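Local coordinates for Galactose/lactose metabolism regulatory protein GAL80 (Saccharomyces cerevisiae, PDB 3BTV) that represses the galactose and lactose metabolic genes of yeast by binding the activator GAL4 and blocking its transcriptional activation when no inducing sugar is present, at residues I240-L245 against R256-V261; D208-T213 against D263-Q268. The protein carries 1 engineered substitution. All blocks are in the same frame, centred on the assembly; numbering follows the deposited sequence.

Contact 1. Residues I240-L245 against R256-V261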
loop_
_atom_site.group_PDB
_atom_site.type_symbol
_atom_site.label_atom_id
_atom_site.label_comp_id
_atom_site.label_asym_id
_atom_site.label_seq_id
_atom_site.Cartn_x
_atom_site.Cartn_y
_atom_site.Cartn_z
ATOM N N ILE B 240 18.448 6.745 -2.673
ATOM C CA ILE B 240 19.746 6.217 -2.261
ATOM C C ILE B 240 20.687 6.209 -3.462
ATOM O O ILE B 240 21.021 5.146 -3.993
ATOM C CB ILE B 240 19.619 4.772 -1.677
ATOM C CG1 ILE B 240 18.496 4.702 -0.630
ATOM C CG2 ILE B 240 20.943 4.305 -1.086
ATOM C CD1 ILE B 240 18.288 3.293 -0.031
ATOM N N PRO B 241 21.122 7.405 -3.897
ATOM C CA PRO B 241 21.990 7.547 -5.078
ATOM C C PRO B 241 23.379 6.955 -4.858
ATOM O O PRO B 241 24.099 6.689 -5.828
ATOM C CB PRO B 241 22.127 9.069 -5.254
ATOM C CG PRO B 241 21.275 9.704 -4.248
ATOM C CD PRO B 241 20.878 8.684 -3.217
ATOM N N GLU B 242 23.753 6.762 -3.594
ATOM C CA GLU B 242 25.076 6.240 -3.241
ATOM C C GLU B 242 24.949 5.132 -2.206
ATOM O O GLU B 242 24.427 5.355 -1.110
ATOM C CB GLU B 242 25.948 7.361 -2.657
ATOM C CG GLU B 242 26.224 8.513 -3.612
ATOM C CD GLU B 242 27.411 8.243 -4.536
ATOM O OE1 GLU B 242 28.354 7.528 -4.125
ATOM O OE2 GLU B 242 27.403 8.752 -5.677
ATOM N N GLN B 243 25.421 3.941 -2.556
ATOM C CA GLN B 243 25.353 2.796 -1.660
ATOM C C GLN B 243 26.698 2.578 -0.972
ATOM O O GLN B 243 27.755 2.918 -1.519
ATOM C CB GLN B 243 24.977 1.542 -2.444
ATOM C CG GLN B 243 23.524 1.500 -2.908
ATOM C CD GLN B 243 23.248 0.244 -3.684
ATOM O OE1 GLN B 243 23.950 -0.064 -4.662
ATOM N NE2 GLN B 243 22.240 -0.509 -3.248
ATOM N N GLU B 244 26.650 2.001 0.224
ATOM C CA GLU B 244 27.855 1.647 0.967
ATOM C C GLU B 244 28.277 0.244 0.602
ATOM O O GLU B 244 27.485 -0.695 0.698
ATOM C CB GLU B 244 27.576 1.696 2.466
ATOM C CG GLU B 244 27.226 3.079 2.983
ATOM C CD GLU B 244 28.465 3.917 3.253
ATOM O OE1 GLU B 244 29.588 3.398 3.072
ATOM O OE2 GLU B 244 28.315 5.095 3.654
ATOM N N LEU B 245 29.527 0.099 0.176
ATOM C CA LEU B 245 30.084 -1.219 -0.098
ATOM C C LEU B 245 30.191 -2.033 1.197
ATOM O O LEU B 245 30.585 -1.503 2.236
ATOM C CB LEU B 245 31.458 -1.079 -0.764
ATOM C CG LEU B 245 31.469 -0.634 -2.228
ATOM C CD1 LEU B 245 32.892 -0.417 -2.721
ATOM C CD2 LEU B 245 30.765 -1.677 -3.091
ATOM N N ARG B 256 31.787 4.362 -0.845
ATOM C CA ARG B 256 30.484 4.542 -1.478
ATOM C C ARG B 256 30.549 4.402 -2.999
ATOM O O ARG B 256 31.544 4.776 -3.626
ATOM C CB ARG B 256 29.899 5.901 -1.101
ATOM C CG ARG B 256 29.272 5.909 0.285
ATOM C CD ARG B 256 28.694 7.264 0.650
ATOM N NE ARG B 256 27.848 7.141 1.834
ATOM C CZ ARG B 256 27.214 8.157 2.418
ATOM N NH1 ARG B 256 27.340 9.388 1.929
ATOM N NH2 ARG B 256 26.454 7.942 3.493
ATOM N N VAL B 257 29.486 3.851 -3.580
ATOM C CA VAL B 257 29.389 3.686 -5.031
ATOM C C VAL B 257 28.016 4.133 -5.526
ATOM O O VAL B 257 27.025 4.011 -4.809
ATOM C CB VAL B 257 29.640 2.235 -5.469
ATOM C CG1 VAL B 257 31.141 1.892 -5.381
ATOM C CG2 VAL B 257 28.772 1.258 -4.656
ATOM N N PRO B 258 27.955 4.644 -6.763
ATOM C CA PRO B 258 26.719 5.265 -7.244
ATOM C C PRO B 258 25.715 4.238 -7.754
ATOM O O PRO B 258 26.090 3.194 -8.298
ATOM C CB PRO B 258 27.200 6.153 -8.406
ATOM C CG PRO B 258 28.716 5.960 -8.492
ATOM C CD PRO B 258 29.015 4.684 -7.782
ATOM N N LYS B 259 24.433 4.542 -7.569
ATOM C CA LYS B 259 23.367 3.707 -8.094
ATOM C C LYS B 259 22.431 4.607 -8.885
ATOM O O LYS B 259 22.006 5.653 -8.393
ATOM C CB LYS B 259 22.616 3.033 -6.936
ATOM C CG LYS B 259 21.413 2.183 -7.336
ATOM C CD LYS B 259 20.817 1.434 -6.129
ATOM C CE LYS B 259 20.153 2.387 -5.110
ATOM N NZ LYS B 259 19.299 3.458 -5.745
ATOM N N THR B 260 22.112 4.224 -10.115
ATOM C CA THR B 260 21.093 4.978 -10.839
ATOM C C THR B 260 19.765 4.221 -10.957
ATOM O O THR B 260 18.780 4.780 -11.426
ATOM C CB THR B 260 21.581 5.414 -12.227
ATOM O OG1 THR B 260 22.042 4.269 -12.952
ATOM C CG2 THR B 260 22.719 6.431 -12.092
ATOM N N VAL B 261 19.740 2.954 -10.541
ATOM C CA VAL B 261 18.471 2.215 -10.476
ATOM C C VAL B 261 17.674 2.555 -9.195
ATOM O O VAL B 261 18.236 3.043 -8.213
ATOM C CB VAL B 261 18.690 0.691 -10.606
ATOM C CG1 VAL B 261 19.331 0.361 -11.953
ATOM C CG2 VAL B 261 19.548 0.183 -9.467
#
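Glu-244 and Arg-256 face each other across a non-hydrogen-bonded pair of two antiparallel strands, and their side chains cross obliquely. The arginine runs extended from CG to NE, while the glutamate bends back at chi2 (-83°), which carries its carboxylate over the arginine stem. Arg-256 NE reaches Glu-244 OE2 at 2.8 Å in a salt bridge made from above the carboxylate plane, the flat groups 59° apart. Glu-242, on the same face, takes nearly the same bent shape. Its OE2 rests 3.8 Å from CB of Pro-258, whose ring can sit here because a non-hydrogen-bonded position asks no N-H towards this neighbour. Between these pairs, Gln-243 and Val-257 bond reciprocally through their backbones: Gln-243 N to Val-257 O and Val-257 N to Gln-243 O are both 2.8 Å. The strands are the central and outer members of a small three-stranded sheet in the Gal80p C-terminal domain, separate from the large mixed sheet, with 191-193 lying parallel along the other edge of 242-246. On the opposite face Leu-245 crosses Val-257 at about a right angle, its two methyls each facing one methyl of the valine, with Leu-245 CD2 3.9 Å from Val-257 CG2. Gln-243, extended beyond CG, crosses the aliphatic part of Lys-259 obliquely, its CD 3.6 Å from the lysine CD; its buried amide is satisfied by the carbonyls of Trp-187 and Gly-189 and by Arg-192. Lys-259 leaves its backbone with CG anti to N, then bends at chi3 and chi4, so that NZ curls back to donate to Val-261 O at 2.7 Å and, weakly, to Ile-240 O. Asp-263 supplies the buried ammonium with a salt bridge and Asn-238 with another hydrogen bond. Past the paired strands, Lys-259 N donates to Pro-241 O at 2.8 Å, from above the carbonyl plane.

Contact 2. Residues D208-T213 against D263-Q268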
loop_
_atom_site.group_PDB
_atom_site.type_symbol
_atom_site.label_atom_id
_atom_site.label_comp_id
_atom_site.label_asym_id
_atom_site.label_seq_id
_atom_site.Cartn_x
_atom_site.Cartn_y
_atom_site.Cartn_z
ATOM N N ASP B 208 16.603 -4.390 -12.444
ATOM C CA ASP B 208 16.309 -3.378 -11.443
ATOM C C ASP B 208 15.055 -3.748 -10.667
ATOM O O ASP B 208 14.354 -4.706 -11.004
ATOM C CB ASP B 208 16.133 -1.999 -12.094
ATOM C CG ASP B 208 14.896 -1.918 -12.966
ATOM O OD1 ASP B 208 13.787 -1.740 -12.421
ATOM O OD2 ASP B 208 15.036 -2.026 -14.197
ATOM N N LEU B 209 14.782 -2.962 -9.632
ATOM C CA LEU B 209 13.688 -3.236 -8.704
ATOM C C LEU B 209 12.349 -3.340 -9.421
ATOM O O LEU B 209 11.512 -4.176 -9.089
ATOM C CB LEU B 209 13.605 -2.128 -7.649
ATOM C CG LEU B 209 12.480 -2.299 -6.621
ATOM C CD1 LEU B 209 12.704 -3.603 -5.848
ATOM C CD2 LEU B 209 12.391 -1.119 -5.670
ATOM N N VAL B 210 12.133 -2.468 -10.395
ATOM C CA VAL B 210 10.849 -2.435 -11.070
ATOM C C VAL B 210 10.738 -3.544 -12.107
ATOM O O VAL B 210 9.820 -4.381 -12.071
ATOM C CB VAL B 210 10.611 -1.082 -11.727
ATOM C CG1 VAL B 210 9.227 -1.049 -12.352
ATOM C CG2 VAL B 210 10.749 0.019 -10.690
ATOM N N THR B 211 11.697 -3.553 -13.020
ATOM C CA THR B 211 11.686 -4.476 -14.134
ATOM C C THR B 211 11.711 -5.913 -13.657
ATOM O O THR B 211 11.012 -6.776 -14.189
ATOM C CB THR B 211 12.915 -4.246 -15.037
ATOM O OG1 THR B 211 12.913 -2.886 -15.498
ATOM C CG2 THR B 211 12.886 -5.195 -16.218
ATOM N N THR B 212 12.520 -6.172 -12.643
ATOM C CA THR B 212 12.802 -7.545 -12.270
ATOM C C THR B 212 11.917 -8.028 -11.132
ATOM O O THR B 212 11.088 -8.918 -11.317
ATOM C CB THR B 212 14.286 -7.717 -11.906
ATOM O OG1 THR B 212 15.090 -7.076 -12.905
ATOM C CG2 THR B 212 14.660 -9.209 -11.817
ATOM N N THR B 213 12.088 -7.432 -9.960
ATOM C CA THR B 213 11.410 -7.892 -8.759
ATOM C C THR B 213 9.913 -7.633 -8.832
ATOM O O THR B 213 9.113 -8.536 -8.675
ATOM C CB THR B 213 11.966 -7.208 -7.506
ATOM O OG1 THR B 213 13.389 -7.315 -7.510
ATOM C CG2 THR B 213 11.408 -7.875 -6.245
ATOM N N ASP B 263 15.487 2.595 -5.644
ATOM C CA ASP B 263 15.500 1.934 -4.341
ATOM C C ASP B 263 14.112 1.832 -3.715
ATOM O O ASP B 263 13.968 1.312 -2.607
ATOM C CB ASP B 263 16.422 2.662 -3.370
ATOM C CG ASP B 263 16.364 4.154 -3.541
ATOM O OD1 ASP B 263 15.335 4.752 -3.170
ATOM O OD2 ASP B 263 17.349 4.719 -4.065
ATOM N N HIS B 264 13.092 2.345 -4.394
ATOM C CA HIS B 264 11.718 2.135 -3.901
ATOM C C HIS B 264 10.700 2.311 -5.000
ATOM O O HIS B 264 10.869 3.145 -5.885
ATOM C CB HIS B 264 11.370 3.091 -2.768
ATOM C CG HIS B 264 10.351 2.548 -1.816
ATOM N ND1 HIS B 264 8.992 2.676 -2.021
ATOM C CD2 HIS B 264 10.489 1.882 -0.647
ATOM C CE1 HIS B 264 8.339 2.113 -1.019
ATOM N NE2 HIS B 264 9.226 1.638 -0.158
ATOM N N LEU B 265 9.642 1.517 -4.928
ATOM C CA LEU B 265 8.540 1.615 -5.858
ATOM C C LEU B 265 7.241 1.659 -5.067
ATOM O O LEU B 265 6.987 0.793 -4.206
ATOM C CB LEU B 265 8.521 0.415 -6.820
ATOM C CG LEU B 265 7.237 0.283 -7.668
ATOM C CD1 LEU B 265 7.128 1.391 -8.703
ATOM C CD2 LEU B 265 7.128 -1.076 -8.344
ATOM N N LEU B 266 6.427 2.668 -5.347
ATOM C CA LEU B 266 5.044 2.704 -4.861
ATOM C C LEU B 266 4.193 2.477 -6.074
ATOM O O LEU B 266 4.373 3.137 -7.094
ATOM C CB LEU B 266 4.673 4.056 -4.247
ATOM C CG LEU B 266 5.453 4.537 -3.022
ATOM C CD1 LEU B 266 5.039 5.956 -2.658
ATOM C CD2 LEU B 266 5.250 3.602 -1.837
ATOM N N PHE B 267 3.271 1.533 -5.985
ATOM C CA PHE B 267 2.441 1.225 -7.138
ATOM C C PHE B 267 1.032 0.952 -6.680
ATOM O O PHE B 267 0.806 0.182 -5.744
ATOM C CB PHE B 267 3.014 0.021 -7.892
ATOM C CG PHE B 267 2.073 -0.569 -8.925
ATOM C CD1 PHE B 267 2.212 -0.266 -10.272
ATOM C CD2 PHE B 267 1.071 -1.450 -8.550
ATOM C CE1 PHE B 267 1.364 -0.821 -11.214
ATOM C CE2 PHE B 267 0.216 -2.004 -9.485
ATOM C CZ PHE B 267 0.360 -1.697 -10.818
ATOM N N GLN B 268 0.070 1.587 -7.329
ATOM C CA GLN B 268 -1.321 1.309 -6.987
ATOM C C GLN B 268 -2.109 1.257 -8.275
ATOM O O GLN B 268 -1.756 1.913 -9.251
ATOM C CB GLN B 268 -1.877 2.346 -6.005
ATOM C CG GLN B 268 -2.005 3.761 -6.576
ATOM C CD GLN B 268 -2.343 4.800 -5.508
ATOM O OE1 GLN B 268 -2.768 5.925 -5.805
ATOM N NE2 GLN B 268 -2.148 4.425 -4.261
#
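A classic beta bulge at the entry to strand 264-271 sets Asp-263 and His-264 both opposite Phe-237 of strand 229-237, in the large mixed sheet of the C-terminal domain. The start of helix 209-225 packs against this sheet, crossing strand 264-268 at 76°; Asp-208, the N-cap, holds the helix start by accepting from Thr-211 N at OD1. The side chain of Asp-263 leaves the backbone away from the helix, and its carboxylate accepts from Asn-239 N and probably from Ile-240 N, leaving its main chain to Leu-209. In that leucine chi1 (179°) directs CG at the strand and chi2 (61°) turns CD2 onto the bulged backbone, 3.8 Å from His-264 N. The side chain of His-264 starts out away from the helix and packs on Ser-281 and on Ser-178 of the second subunit. Leu-265 alternates back towards the helix; its CB meets Leu-209 CD2 at 4.3 Å, its CD1 lies 4.4 Å from Val-210 CG2, and Val-418 of helix 405-424 borders it too. Leucine and valine suit this buried contact, where no hydrogen bond crosses between the segments. Further on, the ring of Phe-267 meets that of Phe-214 and stands edge-to-face with that of Phe-229.

Overall arrangement
Contact 1 and contact 2 have centres about 16 Å apart and lie on the same side of the chain's centre, contact 1 being the more peripheral and the less buried. Strands 255-258 and 264-271 are consecutive, so the chain leaves the small three-stranded sheet and enters the large mixed one within a few residues. Asp-263 fastens this passage: its OD2 lies 2.7 Å from Ile-240 N, probably a hydrogen bond. A second join is apolar, Val-261 CG1 resting 4.0 Å from Asp-208 CB just before the helix. Further along strand 264-271, Gln-268 OE1 is hydrogen-bonded to Asn-233 ND2 of the second subunit.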